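Local structure of 4-hydroxybenzoyl-CoA Thioesterase (Pseudomonas sp. CBS3, 1LO8) at residues F92-S97 with A113-V118. The protein hydrolyses 4-hydroxybenzoyl-CoA to 4-hydroxybenzoate and coenzyme A, the last step in the breakdown of 4-chlorobenzoate to 4-hydroxybenzoate. Sequence-based numbering, arbitrary orientation.
Sequences FVQRHS and ADEIRV. With 4CA (4-hydroxybenzyl coenzyme A), chain B.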
loop_
_atom_site.group_PDB
_atom_site.type_symbol
_atom_site.label_atom_id
_atom_site.label_comp_id
_atom_site.label_asym_id
_atom_site.label_seq_id
_atom_site.Cartn_x
_atom_site.Cartn_y
_atom_site.Cartn_z
ATOM N N PHE A 92 11.207 -23.529 3.466
ATOM C CA PHE A 92 10.467 -23.851 4.645
ATOM C C PHE A 92 9.029 -23.414 4.446
ATOM O O PHE A 92 8.762 -22.462 3.709
ATOM C CB PHE A 92 11.116 -23.279 5.900
ATOM C CG PHE A 92 11.137 -21.773 5.962
ATOM C CD1 PHE A 92 12.238 -21.094 5.449
ATOM C CD2 PHE A 92 10.086 -21.036 6.510
ATOM C CE1 PHE A 92 12.288 -19.703 5.486
ATOM C CE2 PHE A 92 10.116 -19.634 6.577
ATOM C CZ PHE A 92 11.235 -18.976 6.054
ATOM N N VAL A 93 8.124 -24.135 5.043
ATOM C CA VAL A 93 6.733 -23.814 4.895
ATOM C C VAL A 93 6.244 -23.139 6.138
ATOM O O VAL A 93 6.232 -23.759 7.194
ATOM C CB VAL A 93 5.878 -25.060 4.627
ATOM C CG1 VAL A 93 4.457 -24.637 4.192
ATOM C CG2 VAL A 93 6.509 -25.934 3.533
ATOM N N GLN A 94 5.850 -21.877 5.990
ATOM C CA GLN A 94 5.305 -21.138 7.091
ATOM C C GLN A 94 3.811 -21.077 6.907
ATOM O O GLN A 94 3.340 -20.639 5.863
ATOM C CB GLN A 94 5.782 -19.695 7.047
ATOM C CG GLN A 94 5.835 -19.016 8.421
ATOM C CD GLN A 94 6.797 -17.832 8.450
ATOM O OE1 GLN A 94 7.093 -17.274 7.402
ATOM N NE2 GLN A 94 7.261 -17.435 9.621
ATOM N N ARG A 95 3.109 -21.493 7.949
ATOM C CA ARG A 95 1.667 -21.524 7.970
ATOM C C ARG A 95 1.074 -20.412 8.827
ATOM O O ARG A 95 1.551 -20.130 9.936
ATOM C CB ARG A 95 1.223 -22.858 8.530
ATOM C CG ARG A 95 -0.249 -22.827 8.910
ATOM C CD ARG A 95 -0.788 -24.239 8.872
ATOM N NE ARG A 95 -0.770 -24.717 7.498
ATOM C CZ ARG A 95 -1.157 -25.937 7.149
ATOM N NH1 ARG A 95 -1.584 -26.823 8.037
ATOM N NH2 ARG A 95 -1.127 -26.298 5.881
ATOM N N HIS A 96 0.017 -19.761 8.320
ATOM C CA HIS A 96 -0.623 -18.706 9.077
ATOM C C HIS A 96 -2.115 -18.933 9.089
ATOM O O HIS A 96 -2.739 -19.384 8.111
ATOM C CB HIS A 96 -0.379 -17.266 8.519
ATOM C CG HIS A 96 1.000 -16.913 8.107
ATOM N ND1 HIS A 96 1.859 -16.339 9.010
ATOM C CD2 HIS A 96 1.628 -17.083 6.920
ATOM C CE1 HIS A 96 2.985 -16.115 8.369
ATOM N NE2 HIS A 96 2.885 -16.566 7.110
ATOM N N SER A 97 -2.666 -18.677 10.225
ATOM C CA SER A 97 -4.092 -18.739 10.424
ATOM C C SER A 97 -4.524 -17.361 10.906
ATOM O O SER A 97 -3.936 -16.791 11.851
ATOM C CB SER A 97 -4.570 -19.825 11.373
ATOM O OG SER A 97 -5.973 -19.927 11.179
ATOM N N ALA A 113 -3.154 -19.317 5.264
ATOM C CA ALA A 113 -2.277 -19.326 4.129
ATOM C C ALA A 113 -1.002 -20.073 4.472
ATOM O O ALA A 113 -0.554 -19.968 5.612
ATOM C CB ALA A 113 -1.886 -17.875 3.785
ATOM N N ASP A 114 -0.447 -20.819 3.504
ATOM C CA ASP A 114 0.815 -21.521 3.682
ATOM C C ASP A 114 1.770 -20.862 2.749
ATOM O O ASP A 114 1.540 -20.840 1.537
ATOM C CB ASP A 114 0.745 -23.004 3.283
ATOM C CG ASP A 114 0.081 -23.874 4.299
ATOM O OD1 ASP A 114 -0.100 -23.547 5.441
ATOM O OD2 ASP A 114 -0.306 -25.002 3.813
ATOM N N GLU A 115 2.824 -20.325 3.333
ATOM C CA GLU A 115 3.831 -19.640 2.573
ATOM C C GLU A 115 5.080 -20.459 2.508
ATOM O O GLU A 115 5.541 -20.879 3.548
ATOM C CB GLU A 115 4.238 -18.263 3.161
ATOM C CG GLU A 115 3.066 -17.233 3.106
ATOM C CD GLU A 115 3.511 -15.926 3.663
ATOM O OE1 GLU A 115 4.392 -15.861 4.485
ATOM O OE2 GLU A 115 2.820 -14.901 3.226
ATOM N N ILE A 116 5.619 -20.632 1.313
ATOM C CA ILE A 116 6.879 -21.311 1.134
ATOM C C ILE A 116 7.891 -20.219 0.897
ATOM O O ILE A 116 7.769 -19.462 -0.053
ATOM C CB ILE A 116 6.866 -22.357 0.025
ATOM C CG1 ILE A 116 5.781 -23.353 0.307
ATOM C CG2 ILE A 116 8.202 -23.090 -0.095
ATOM C CD1 ILE A 116 5.918 -24.551 -0.637
ATOM N N ARG A 117 8.866 -20.122 1.805
ATOM C CA ARG A 117 9.883 -19.103 1.735
ATOM C C ARG A 117 11.260 -19.715 1.848
ATOM O O ARG A 117 11.414 -20.885 2.149
ATOM C CB ARG A 117 9.711 -18.072 2.877
ATOM C CG ARG A 117 8.394 -17.274 2.908
ATOM C CD ARG A 117 8.256 -16.519 4.205
ATOM N NE ARG A 117 7.055 -15.674 4.249
ATOM C CZ ARG A 117 7.074 -14.382 3.945
ATOM N NH1 ARG A 117 8.167 -13.714 3.540
ATOM N NH2 ARG A 117 5.953 -13.708 4.050
ATOM N N VAL A 118 12.270 -18.908 1.598
ATOM C CA VAL A 118 13.657 -19.365 1.737
ATOM C C VAL A 118 14.492 -18.244 2.363
ATOM O O VAL A 118 14.140 -17.045 2.265
ATOM C CB VAL A 118 14.292 -19.655 0.376
ATOM C CG1 VAL A 118 13.501 -20.589 -0.495
ATOM C CG2 VAL A 118 14.448 -18.334 -0.382
HETATM N N1A 4CA B . 7.331 -24.033 -4.502
HETATM C C2A 4CA B . 7.924 -24.660 -3.431
HETATM N N3A 4CA B . 9.155 -24.594 -3.027
HETATM C C4A 4CA B . 9.873 -23.785 -3.817
HETATM C C5A 4CA B . 9.430 -23.112 -4.935
HETATM C C6A 4CA B . 8.064 -23.230 -5.283
HETATM N N6A 4CA B . 7.477 -22.630 -6.306
HETATM N N7A 4CA B . 10.471 -22.386 -5.517
HETATM C C8A 4CA B . 11.532 -22.650 -4.735
HETATM N N9A 4CA B . 11.219 -23.524 -3.743
HETATM C C1D 4CA B . 12.147 -24.176 -2.864
HETATM C C2D 4CA B . 13.063 -24.868 -3.843
HETATM O O2D 4CA B . 12.625 -26.194 -4.145
HETATM C C3D 4CA B . 14.311 -25.042 -3.050
HETATM O O3D 4CA B . 14.184 -26.217 -2.283
HETATM P P3D 4CA B . 14.867 -27.300 -1.502
HETATM O O7A 4CA B . 14.357 -28.615 -2.043
HETATM O O8A 4CA B . 16.364 -27.137 -1.661
HETATM O O9A 4CA B . 14.518 -27.193 -0.044
HETATM C C4D 4CA B . 14.351 -23.768 -2.252
HETATM O O4D 4CA B . 12.979 -23.227 -2.324
HETATM C C5D 4CA B . 15.373 -22.858 -2.905
HETATM O O5D 4CA B . 15.018 -22.735 -4.295
HETATM P P1A 4CA B . 16.168 -23.011 -5.315
HETATM O O1A 4CA B . 15.532 -23.156 -6.654
HETATM O O2A 4CA B . 16.770 -24.293 -4.876
HETATM O O3A 4CA B . 17.231 -21.894 -5.284
HETATM P P2A 4CA B . 17.398 -20.508 -6.133
HETATM O O4A 4CA B . 18.419 -19.684 -5.424
HETATM O O5A 4CA B . 17.911 -20.861 -7.475
HETATM O O6A 4CA B . 15.995 -19.685 -6.325
HETATM C CBP 4CA B . 15.054 -17.738 -5.339
HETATM C CCP 4CA B . 15.562 -19.152 -5.083
HETATM C CDP 4CA B . 16.200 -16.770 -5.720
HETATM C CEP 4CA B . 14.265 -17.235 -4.125
HETATM C CAP 4CA B . 14.154 -17.721 -6.574
HETATM O OAP 4CA B . 12.984 -18.530 -6.323
HETATM C C9P 4CA B . 13.427 -16.362 -6.663
HETATM O O9P 4CA B . 13.997 -15.289 -6.891
HETATM N N8P 4CA B . 12.000 -16.342 -6.450
HETATM C C7P 4CA B . 11.508 -14.960 -6.460
HETATM C C6P 4CA B . 11.406 -14.454 -5.026
HETATM C C5P 4CA B . 10.561 -13.159 -4.985
HETATM O O5P 4CA B . 10.796 -12.174 -5.647
HETATM N N4P 4CA B . 9.362 -13.203 -4.185
HETATM C C3P 4CA B . 8.638 -11.931 -4.203
HETATM C C2P 4CA B . 9.231 -10.940 -3.195
HETATM S S1P 4CA B . 9.346 -11.437 -1.461
HETATM C C1B 4CA B . 9.823 -10.001 -0.580
HETATM C C2B 4CA B . 10.421 -10.273 0.718
HETATM C C3B 4CA B . 11.829 -10.292 0.834
HETATM C C4B 4CA B . 12.422 -10.542 2.087
HETATM C C5B 4CA B . 11.602 -10.750 3.220
HETATM O O2B 4CA B . 12.167 -10.846 4.476
HETATM C C6B 4CA B . 10.186 -10.785 3.081
HETATM C C7B 4CA B . 9.587 -10.480 1.840
#
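H96 reaches across to E115, and R117 meets the same carboxylate oxygen from its own strand. The ring edge of H96 gives NE2-H to E115 OE1 at 3.1 Å, striking that oxygen from above the carboxylate, whose plane stands 84° to the ring. R117 grips E115 OE1 side-on, with NE and NH2 each 2.7 Å away and the oxygen in the guanidinium plane, so three N-H donors converge on one buried atom. H96 CG lies beside the backbone N (chi1 -44°), which turns the imidazole over the neighbouring strand.

Further along this face, F92 lays its ring against the root of R117, CZ being 3.6 Å from R117 CB, with the carbonyl carbon of R117 over one ring face. R117 NH1 bonds to T59 O and also brings its edge to the benzyl ring of the bound 4-hydroxybenzyl-CoA, 3.6 Å from C6B.

On the other face R95 and D114 run side by side as a nearly coplanar, two-pronged salt bridge: R95 NE holds D114 OD1, and NH2 meets the syn lone pair of D114 OD2 at 2.6 Å. Next to it I116 offers CD1 to the adenine, 3.4 Å from C2A.

Between the two faces runs the backbone of an antiparallel hairpin of the hotdog sheet, in which F92, Q94 and H96 form hydrogen-bonded pairs with R117, E115 and A113. Helix 25-41 packs on the H96 face: D32 gives R117 a second salt bridge and S35 holds Q94 OE1. H96 ND1 is hydrogen-bonded to T82 of the adjoining strand 77-87, which helps set the rotation of the ring. Y24 of the second subunit makes a weak hydrogen bond to E115 OE2.

The converging donors would favour an ionised E115; its charge, with that of D32, probably offsets R117, and these bonds together with T59 O would fix the guanidinium beside the benzyl ring.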